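Side-chain contacts in effector protein HopAB2 (Pseudomonas syringae pv. tomato, PDB 3HGL), which is recognised by the tomato Pto resistance protein, eliciting host immunity, and acts in susceptible plants as a virulence factor that suppresses programmed cell death: residues R27-L30 / R31-M34; E45-I48 / F49-F53; L67-E70 / L71-A74. All coordinates share one frame; numbering follows the deposited sequence.

Overall arrangement
The Pto-interaction domain is a compact, all-helical unit, and each of the three contacts lies within a single helix, so none closes a loop and none nests in or crosses another. From the N terminus the chain passes helix 5-18, then contact 1 in helix 23-35, contact 2 in helix 43-52, the short helix 56-59 and finally contact 3 in helix 66-80. Although local, the three also touch one another: Leu30 reaches Phe49, Met34 packs on Ala68, and Phe53 lies against Leu67. Contacts 2 and 3 have centres about 14 Å apart, on opposite sides of the chain's centre. Side chains of all three contacts thus join helices 23-35, 43-52 and 66-80.

Contact 1: R27-L30 / R31-M34; sequences RNML and RNAM
Two turns of helix 23-35 bring Arg27, Asn28 and Arg31 together and pair the buried Leu30 with the buried Met34. The guanidinium of Arg31 is the meeting point of the polar group. Its NH1 makes a weak hydrogen bond to Asn28 OD1 at 3.4 Å, bent to 134° at the hydrogen, with the acceptor at the edge of the guanidinium and close to its plane. Its NH2 lies 3.6 Å from Arg27 NH2, and the two guanidinium planes are steeply inclined, 76° apart, so the groups do not stack. The Arg31 chain is extended as far as CD, then bent at chi3 (-57°), which folds the group back over the preceding turn. Met34, present as selenomethionine, lays its SE atom 3.8 Å from Leu30 CG and equally near Leu30 CD1. The other selenomethionine, Met29, brings CE to 3.6 Å from Asn32 ND2, a plain packing contact. Regular main-chain bonds run beneath these side chains; the shortest joins Ala33 N to Met29 O at 2.8 Å. Leu30 and Arg27 both reach Leu75 of helix 66-80, while Met29 leans on Phe41 in the loop after the helix. The chemistry is therefore mixed: an apolar, polarisable selenium-leucine pair is buried, whereas two like charges sit together in the arginine pair, of which Arg31 is the exposed member. Asn28 OD1 offers the Arg31 guanidinium a partly negative neighbour, which may ease that repulsion slightly, although so bent a bond can contribute little.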
ATOM      1  N   ARG A  27      -4.887   2.897  -3.726  1.00 23.21           N
ATOM      2  CA  ARG A  27      -5.421   1.613  -4.175  1.00 23.77           C
ATOM      3  C   ARG A  27      -5.004   1.348  -5.621  1.00 23.99           C
ATOM      4  O   ARG A  27      -4.622   0.231  -5.967  1.00 23.18           O
ATOM      5  CB  ARG A  27      -6.953   1.582  -4.096  1.00 24.60           C
ATOM      6  CG  ARG A  27      -7.537   1.555  -2.691  1.00 27.92           C
ATOM      7  CD  ARG A  27      -9.046   1.273  -2.756  1.00 26.81           C
ATOM      8  NE  ARG A  27      -9.313  -0.045  -3.325  1.00 28.65           N
ATOM      9  CZ  ARG A  27     -10.436  -0.373  -3.959  1.00 31.15           C
ATOM     10  NH1 ARG A  27     -11.399   0.524  -4.107  1.00 30.77           N
ATOM     11  NH2 ARG A  27     -10.600  -1.597  -4.447  1.00 31.26           N
ATOM     12  N   ASN A  28      -5.094   2.372  -6.467  1.00 26.12           N
ATOM     13  CA  ASN A  28      -4.713   2.223  -7.875  1.00 27.35           C
ATOM     14  C   ASN A  28      -3.251   1.865  -8.025  1.00 27.63           C
ATOM     15  O   ASN A  28      -2.894   0.981  -8.808  1.00 26.40           O
ATOM     16  CB  ASN A  28      -4.947   3.512  -8.661  1.00 31.67           C
ATOM     17  CG  ASN A  28      -6.394   3.901  -8.725  1.00 33.45           C
ATOM     18  OD1 ASN A  28      -7.277   3.051  -8.673  1.00 34.76           O
ATOM     19  ND2 ASN A  28      -6.653   5.201  -8.857  1.00 36.34           N
HETATM   20  N   MSE A  29      -2.395   2.570  -7.293  1.00 28.17           N
HETATM   21  CA  MSE A  29      -0.963   2.311  -7.378  1.00 29.17           C
HETATM   22  C   MSE A  29      -0.602   0.936  -6.847  1.00 26.72           C
HETATM   23  O   MSE A  29       0.230   0.246  -7.435  1.00 24.53           O
HETATM   24  CB  MSE A  29      -0.175   3.378  -6.615  1.00 33.07           C
HETATM   25  CG  MSE A  29      -0.056   4.713  -7.329  1.00 42.05           C
HETATM   26 SE   MSE A  29       0.671   4.526  -9.109  1.00 53.28          SE
HETATM   27  CE  MSE A  29      -1.012   4.467 -10.047  1.00 52.42           C
ATOM     28  N   LEU A  30      -1.219   0.540  -5.735  1.00 23.92           N
ATOM     29  CA  LEU A  30      -0.932  -0.768  -5.155  1.00 23.14           C
ATOM     30  C   LEU A  30      -1.346  -1.851  -6.144  1.00 23.73           C
ATOM     31  O   LEU A  30      -0.660  -2.861  -6.287  1.00 22.48           O
ATOM     32  CB  LEU A  30      -1.674  -0.956  -3.821  1.00 22.18           C
ATOM     33  CG  LEU A  30      -1.488  -2.310  -3.104  1.00 23.52           C
ATOM     34  CD1 LEU A  30      -0.002  -2.570  -2.864  1.00 24.12           C
ATOM     35  CD2 LEU A  30      -2.273  -2.315  -1.773  1.00 23.20           C
ATOM     36  N   ARG A  31      -2.468  -1.634  -6.828  1.00 23.86           N
ATOM     37  CA  ARG A  31      -2.948  -2.595  -7.818  1.00 24.61           C
ATOM     38  C   ARG A  31      -1.909  -2.715  -8.939  1.00 23.94           C
ATOM     39  O   ARG A  31      -1.579  -3.821  -9.372  1.00 24.89           O
ATOM     40  CB  ARG A  31      -4.305  -2.155  -8.394  1.00 24.50           C
ATOM     41  CG  ARG A  31      -4.811  -3.058  -9.523  1.00 26.19           C
ATOM     42  CD  ARG A  31      -6.209  -2.659 -10.006  1.00 28.48           C
ATOM     43  NE  ARG A  31      -7.171  -2.669  -8.908  1.00 27.41           N
ATOM     44  CZ  ARG A  31      -7.652  -1.577  -8.324  1.00 25.28           C
ATOM     45  NH1 ARG A  31      -7.274  -0.373  -8.741  1.00 27.90           N
ATOM     46  NH2 ARG A  31      -8.484  -1.686  -7.298  1.00 25.48           N
ATOM     47  N   ASN A  32      -1.398  -1.577  -9.403  1.00 24.54           N
ATOM     48  CA  ASN A  32      -0.367  -1.564 -10.450  1.00 26.66           C
ATOM     49  C   ASN A  32       0.879  -2.310  -9.981  1.00 26.22           C
ATOM     50  O   ASN A  32       1.423  -3.150 -10.703  1.00 26.90           O
ATOM     51  CB  ASN A  32       0.045  -0.131 -10.787  1.00 28.30           C
ATOM     52  CG  ASN A  32      -0.921   0.554 -11.728  1.00 31.47           C
ATOM     53  OD1 ASN A  32      -2.010   0.056 -11.997  1.00 29.02           O
ATOM     54  ND2 ASN A  32      -0.519   1.711 -12.234  1.00 34.50           N
ATOM     55  N   ALA A  33       1.333  -1.991  -8.773  1.00 26.09           N
ATOM     56  CA  ALA A  33       2.529  -2.624  -8.225  1.00 25.17           C
ATOM     57  C   ALA A  33       2.382  -4.135  -8.147  1.00 27.31           C
ATOM     58  O   ALA A  33       3.283  -4.876  -8.549  1.00 24.48           O
ATOM     59  CB  ALA A  33       2.835  -2.062  -6.842  1.00 24.67           C
HETATM   60  N   MSE A  34       1.243  -4.591  -7.628  1.00 24.96           N
HETATM   61  CA  MSE A  34       1.007  -6.020  -7.499  1.00 27.88           C
HETATM   62  C   MSE A  34       0.865  -6.740  -8.835  1.00 28.85           C
HETATM   63  O   MSE A  34       0.977  -7.962  -8.892  1.00 30.90           O
HETATM   64  CB  MSE A  34      -0.208  -6.275  -6.600  1.00 27.12           C
HETATM   65  CG  MSE A  34       0.099  -5.920  -5.141  1.00 27.84           C
HETATM   66 SE   MSE A  34      -1.392  -5.994  -3.920  1.00 35.16          SE
HETATM   67  CE  MSE A  34      -1.447  -7.910  -3.666  1.00 25.24           C
TER

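Contact 2: E45-I48 / F49-F53; sequences EQNI and FRQHF
The shortest polar bond here, 2.8 Å, runs from Phe49 N to Glu45 O and is nearly straight (177°); Phe49 CD2 lies 3.0 Å from the same Glu45 O, which sits at the ring edge, near the ring plane. One residue on, Gln46 and Arg50 run side by side. Their amide and guanidinium planes are only 13° apart, and Gln46 CD stands 4.0 Å above the centre of the guanidinium, a flat stack. Both chains are extended, Gln46 with CG anti to its backbone N (chi1 -175°), which lays the amide along the arginine. Arg50 NE is buried there without a partner in the model. On the adjacent flank a water bridges Asn47 O, to which it donates at 3.0 Å, and Gln51 NE2, from which it accepts at 2.9 Å. Near the end of the helix Phe49 O receives both His52 N and Phe53 N. Glu45 OE2 bonds to Thr26 and His25, linking the start of helix 43-52 to helix 23-35. Gln15 of helix 5-18 takes Gln51 OE1 and His52 NE2, while the buried Phe49 touches Leu16 of helix 5-18 and Leu71 of helix 66-80 and stacks with Phe41.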
ATOM      1  N   GLU A  45       3.145   8.630  -0.300  1.00 29.11           N
ATOM      2  CA  GLU A  45       2.947   7.185  -0.395  1.00 29.41           C
ATOM      3  C   GLU A  45       4.274   6.438  -0.433  1.00 29.50           C
ATOM      4  O   GLU A  45       4.462   5.444   0.269  1.00 28.31           O
ATOM      5  CB  GLU A  45       2.137   6.828  -1.650  1.00 27.33           C
ATOM      6  CG  GLU A  45       0.757   7.475  -1.711  1.00 28.14           C
ATOM      7  CD  GLU A  45       0.063   7.286  -3.053  1.00 28.36           C
ATOM      8  OE1 GLU A  45       0.763   7.261  -4.086  1.00 25.99           O
ATOM      9  OE2 GLU A  45      -1.183   7.183  -3.074  1.00 26.71           O
ATOM     10  N   GLN A  46       5.193   6.918  -1.264  1.00 30.16           N
ATOM     11  CA  GLN A  46       6.487   6.271  -1.395  1.00 31.85           C
ATOM     12  C   GLN A  46       7.208   6.231  -0.055  1.00 30.93           C
ATOM     13  O   GLN A  46       7.731   5.194   0.336  1.00 30.28           O
ATOM     14  CB  GLN A  46       7.346   7.001  -2.428  1.00 34.61           C
ATOM     15  CG  GLN A  46       8.665   6.310  -2.717  1.00 40.83           C
ATOM     16  CD  GLN A  46       9.409   6.943  -3.871  1.00 45.55           C
ATOM     17  OE1 GLN A  46       9.780   8.117  -3.819  1.00 48.42           O
ATOM     18  NE2 GLN A  46       9.630   6.167  -4.929  1.00 48.77           N
ATOM     19  N   ASN A  47       7.227   7.361   0.643  1.00 30.16           N
ATOM     20  CA  ASN A  47       7.887   7.443   1.945  1.00 31.32           C
ATOM     21  C   ASN A  47       7.281   6.427   2.916  1.00 30.28           C
ATOM     22  O   ASN A  47       8.000   5.738   3.648  1.00 29.51           O
ATOM     23  CB  ASN A  47       7.752   8.860   2.512  1.00 32.88           C
ATOM     24  CG  ASN A  47       8.455   9.025   3.850  1.00 35.91           C
ATOM     25  OD1 ASN A  47       7.821   9.305   4.867  1.00 36.09           O
ATOM     26  ND2 ASN A  47       9.771   8.852   3.852  1.00 33.49           N
ATOM     27  N   ILE A  48       5.956   6.324   2.904  1.00 27.47           N
ATOM     28  CA  ILE A  48       5.261   5.388   3.781  1.00 27.08           C
ATOM     29  C   ILE A  48       5.522   3.931   3.400  1.00 27.42           C
ATOM     30  O   ILE A  48       5.913   3.125   4.241  1.00 26.58           O
ATOM     31  CB  ILE A  48       3.739   5.654   3.774  1.00 26.89           C
ATOM     32  CG1 ILE A  48       3.456   7.009   4.432  1.00 26.04           C
ATOM     33  CG2 ILE A  48       3.000   4.524   4.499  1.00 26.77           C
ATOM     34  CD1 ILE A  48       2.001   7.436   4.394  1.00 28.01           C
ATOM     35  N   PHE A  49       5.317   3.593   2.132  1.00 27.98           N
ATOM     36  CA  PHE A  49       5.537   2.222   1.679  1.00 29.42           C
ATOM     37  C   PHE A  49       6.964   1.714   1.901  1.00 30.88           C
ATOM     38  O   PHE A  49       7.166   0.524   2.153  1.00 29.89           O
ATOM     39  CB  PHE A  49       5.140   2.082   0.204  1.00 30.26           C
ATOM     40  CG  PHE A  49       3.654   1.918  -0.006  1.00 32.33           C
ATOM     41  CD1 PHE A  49       3.133   0.709  -0.458  1.00 34.15           C
ATOM     42  CD2 PHE A  49       2.777   2.962   0.274  1.00 36.23           C
ATOM     43  CE1 PHE A  49       1.759   0.539  -0.628  1.00 35.91           C
ATOM     44  CE2 PHE A  49       1.396   2.805   0.109  1.00 37.20           C
ATOM     45  CZ  PHE A  49       0.887   1.590  -0.343  1.00 34.95           C
ATOM     46  N   ARG A  50       7.954   2.597   1.816  1.00 30.93           N
ATOM     47  CA  ARG A  50       9.327   2.157   2.040  1.00 32.72           C
ATOM     48  C   ARG A  50       9.534   1.665   3.472  1.00 30.74           C
ATOM     49  O   ARG A  50      10.384   0.816   3.723  1.00 31.23           O
ATOM     50  CB  ARG A  50      10.317   3.278   1.706  1.00 35.84           C
ATOM     51  CG  ARG A  50      10.618   3.351   0.214  1.00 42.26           C
ATOM     52  CD  ARG A  50      11.587   4.471  -0.145  1.00 48.21           C
ATOM     53  NE  ARG A  50      11.971   4.402  -1.555  1.00 52.50           N
ATOM     54  CZ  ARG A  50      12.685   5.328  -2.187  1.00 54.68           C
ATOM     55  NH1 ARG A  50      13.100   6.408  -1.540  1.00 56.48           N
ATOM     56  NH2 ARG A  50      12.984   5.172  -3.471  1.00 55.66           N
ATOM     57  N   GLN A  51       8.743   2.190   4.404  1.00 29.23           N
ATOM     58  CA  GLN A  51       8.831   1.783   5.809  1.00 30.52           C
ATOM     59  C   GLN A  51       8.261   0.379   6.035  1.00 29.46           C
ATOM     60  O   GLN A  51       8.677  -0.333   6.954  1.00 30.51           O
ATOM     61  CB  GLN A  51       8.046   2.760   6.690  1.00 29.28           C
ATOM     62  CG  GLN A  51       8.631   4.151   6.786  1.00 28.48           C
ATOM     63  CD  GLN A  51       7.674   5.141   7.430  1.00 30.24           C
ATOM     64  OE1 GLN A  51       6.695   4.754   8.076  1.00 30.25           O
ATOM     65  NE2 GLN A  51       7.959   6.428   7.263  1.00 28.95           N
ATOM     66  N   HIS A  52       7.312  -0.008   5.189  1.00 28.52           N
ATOM     67  CA  HIS A  52       6.623  -1.293   5.307  1.00 28.39           C
ATOM     68  C   HIS A  52       7.040  -2.368   4.307  1.00 29.34           C
ATOM     69  O   HIS A  52       6.799  -3.551   4.527  1.00 29.76           O
ATOM     70  CB  HIS A  52       5.117  -1.035   5.217  1.00 26.47           C
ATOM     71  CG  HIS A  52       4.622  -0.078   6.256  1.00 24.58           C
ATOM     72  ND1 HIS A  52       4.427  -0.446   7.568  1.00 24.89           N
ATOM     73  CD2 HIS A  52       4.360   1.250   6.196  1.00 24.97           C
ATOM     74  CE1 HIS A  52       4.070   0.612   8.274  1.00 26.25           C
ATOM     75  NE2 HIS A  52       4.024   1.655   7.465  1.00 25.96           N
ATOM     76  N   PHE A  53       7.655  -1.950   3.208  1.00 30.90           N
ATOM     77  CA  PHE A  53       8.129  -2.869   2.177  1.00 33.17           C
ATOM     78  C   PHE A  53       9.584  -2.447   1.945  1.00 34.36           C
ATOM     79  O   PHE A  53       9.902  -1.776   0.967  1.00 35.67           O
ATOM     80  CB  PHE A  53       7.275  -2.701   0.911  1.00 31.08           C
ATOM     81  CG  PHE A  53       5.823  -3.081   1.103  1.00 30.80           C
ATOM     82  CD1 PHE A  53       5.431  -4.418   1.093  1.00 31.74           C
ATOM     83  CD2 PHE A  53       4.853  -2.105   1.326  1.00 30.91           C
ATOM     84  CE1 PHE A  53       4.093  -4.778   1.303  1.00 29.75           C
ATOM     85  CE2 PHE A  53       3.512  -2.456   1.538  1.00 30.17           C
ATOM     86  CZ  PHE A  53       3.134  -3.795   1.525  1.00 28.91           C
TER
HETATM   87  O   HOH W   1      10.228   6.561   5.418  1.00 54.63           O

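Contact 3: L67-E70 / L71-A74; sequences LAIE and LRGA
Ile69 and Arg72, three residues apart on helix 66-80, lie side by side and point the same way, with Ile69 CG2 3.8 Å from Arg72 NH2. The methyl meets the guanidinium obliquely, a van der Waals contact that does not neutralise the charge. The Arg72 chain leaves the helix with CG beside its own carbonyl carbon (chi1 175°), and the bend at chi3 (65°) swings the guanidinium back to the isoleucine. Beyond this pair the side chains touch mainly backbone: Leu71 CB sits 3.3 Å from Leu67 O, and Ala74 CB 3.4 Å from Glu70 O, each resting on the carbonyl that its own amide uses.

Four consecutive bonds, each from one residue to the fourth before it, fix these positions. Leu71 N reaches Leu67 O and Arg72 N reaches Ala68 O, both at 2.8 Å, and Ala74 N reaches Glu70 O at 2.9 Å. The bond from Gly73 N to Ile69 O is longer, 3.2 Å, yet the helix runs through the glycine without a break in its bonding.

The next shell consists of neighbouring helices. Leu71 packs on Leu30 of helix 23-35, and Met34 of the same helix meets Ile69 and Arg72. From another direction helix 5-18 supplies His8 to Leu67, Val6 and Ala9 to Glu70, and Val13 to Ala74. Ser65 OG accepts from Ala68 N just ahead of the first turn. Ala68, Leu71, Gly73 and Ala74 are buried, whereas Arg72 is exposed. In this segment helix 66-80 packs against both helix 5-18 and helix 23-35, consistent with a small helical bundle, the fold of this Pto-interaction domain.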
ATOM      1  N   LEU A  67       1.410  -9.284   3.339  1.00 29.87           N
ATOM      2  CA  LEU A  67       1.112  -7.932   3.798  1.00 28.76           C
ATOM      3  C   LEU A  67       0.390  -7.140   2.708  1.00 26.84           C
ATOM      4  O   LEU A  67      -0.593  -6.455   2.984  1.00 27.26           O
ATOM      5  CB  LEU A  67       2.403  -7.210   4.203  1.00 29.78           C
ATOM      6  CG  LEU A  67       2.256  -5.766   4.703  1.00 30.01           C
ATOM      7  CD1 LEU A  67       1.320  -5.723   5.913  1.00 30.27           C
ATOM      8  CD2 LEU A  67       3.630  -5.214   5.079  1.00 32.65           C
ATOM      9  N   ALA A  68       0.881  -7.238   1.476  1.00 26.46           N
ATOM     10  CA  ALA A  68       0.272  -6.530   0.346  1.00 26.92           C
ATOM     11  C   ALA A  68      -1.181  -6.971   0.159  1.00 27.16           C
ATOM     12  O   ALA A  68      -2.072  -6.146  -0.058  1.00 25.92           O
ATOM     13  CB  ALA A  68       1.063  -6.799  -0.930  1.00 27.04           C
ATOM     14  N   ILE A  69      -1.412  -8.279   0.233  1.00 26.96           N
ATOM     15  CA  ILE A  69      -2.756  -8.824   0.083  1.00 27.28           C
ATOM     16  C   ILE A  69      -3.691  -8.251   1.145  1.00 27.18           C
ATOM     17  O   ILE A  69      -4.799  -7.824   0.833  1.00 25.75           O
ATOM     18  CB  ILE A  69      -2.730 -10.373   0.176  1.00 29.60           C
ATOM     19  CG1 ILE A  69      -2.014 -10.943  -1.056  1.00 28.98           C
ATOM     20  CG2 ILE A  69      -4.160 -10.930   0.284  1.00 31.42           C
ATOM     21  CD1 ILE A  69      -1.778 -12.443  -1.001  1.00 33.48           C
ATOM     22  N   GLU A  70      -3.244  -8.236   2.399  1.00 26.51           N
ATOM     23  CA  GLU A  70      -4.062  -7.694   3.482  1.00 27.05           C
ATOM     24  C   GLU A  70      -4.245  -6.189   3.312  1.00 26.42           C
ATOM     25  O   GLU A  70      -5.310  -5.641   3.601  1.00 26.62           O
ATOM     26  CB  GLU A  70      -3.419  -7.983   4.843  1.00 30.40           C
ATOM     27  CG  GLU A  70      -3.403  -9.457   5.226  1.00 34.68           C
ATOM     28  CD  GLU A  70      -4.788 -10.093   5.182  1.00 36.34           C
ATOM     29  OE1 GLU A  70      -5.773  -9.428   5.567  1.00 35.98           O
ATOM     30  OE2 GLU A  70      -4.889 -11.266   4.772  1.00 39.05           O
ATOM     31  N   LEU A  71      -3.198  -5.518   2.841  1.00 26.91           N
ATOM     32  CA  LEU A  71      -3.269  -4.074   2.624  1.00 25.08           C
ATOM     33  C   LEU A  71      -4.290  -3.764   1.535  1.00 24.50           C
ATOM     34  O   LEU A  71      -5.043  -2.803   1.637  1.00 25.22           O
ATOM     35  CB  LEU A  71      -1.903  -3.525   2.215  1.00 24.31           C
ATOM     36  CG  LEU A  71      -1.860  -2.012   1.949  1.00 23.95           C
ATOM     37  CD1 LEU A  71      -2.393  -1.249   3.157  1.00 22.92           C
ATOM     38  CD2 LEU A  71      -0.420  -1.592   1.651  1.00 23.58           C
ATOM     39  N   ARG A  72      -4.304  -4.580   0.487  1.00 26.73           N
ATOM     40  CA  ARG A  72      -5.253  -4.392  -0.608  1.00 27.01           C
ATOM     41  C   ARG A  72      -6.681  -4.453  -0.070  1.00 27.57           C
ATOM     42  O   ARG A  72      -7.524  -3.631  -0.429  1.00 26.29           O
ATOM     43  CB  ARG A  72      -5.057  -5.478  -1.667  1.00 29.06           C
ATOM     44  CG  ARG A  72      -6.072  -5.442  -2.808  1.00 32.53           C
ATOM     45  CD  ARG A  72      -5.795  -6.563  -3.806  1.00 34.97           C
ATOM     46  NE  ARG A  72      -5.985  -7.884  -3.211  1.00 37.51           N
ATOM     47  CZ  ARG A  72      -5.519  -9.015  -3.734  1.00 39.43           C
ATOM     48  NH1 ARG A  72      -4.828  -8.987  -4.864  1.00 38.47           N
ATOM     49  NH2 ARG A  72      -5.753 -10.178  -3.136  1.00 39.68           N
ATOM     50  N   GLY A  73      -6.942  -5.432   0.794  1.00 28.25           N
ATOM     51  CA  GLY A  73      -8.267  -5.577   1.374  1.00 29.40           C
ATOM     52  C   GLY A  73      -8.617  -4.446   2.326  1.00 28.83           C
ATOM     53  O   GLY A  73      -9.731  -3.927   2.300  1.00 28.57           O
ATOM     54  N   ALA A  74      -7.662  -4.064   3.170  1.00 29.99           N
ATOM     55  CA  ALA A  74      -7.872  -2.987   4.131  1.00 28.59           C
ATOM     56  C   ALA A  74      -8.151  -1.664   3.417  1.00 29.05           C
ATOM     57  O   ALA A  74      -8.990  -0.879   3.864  1.00 28.73           O
ATOM     58  CB  ALA A  74      -6.649  -2.845   5.033  1.00 30.07           C
TER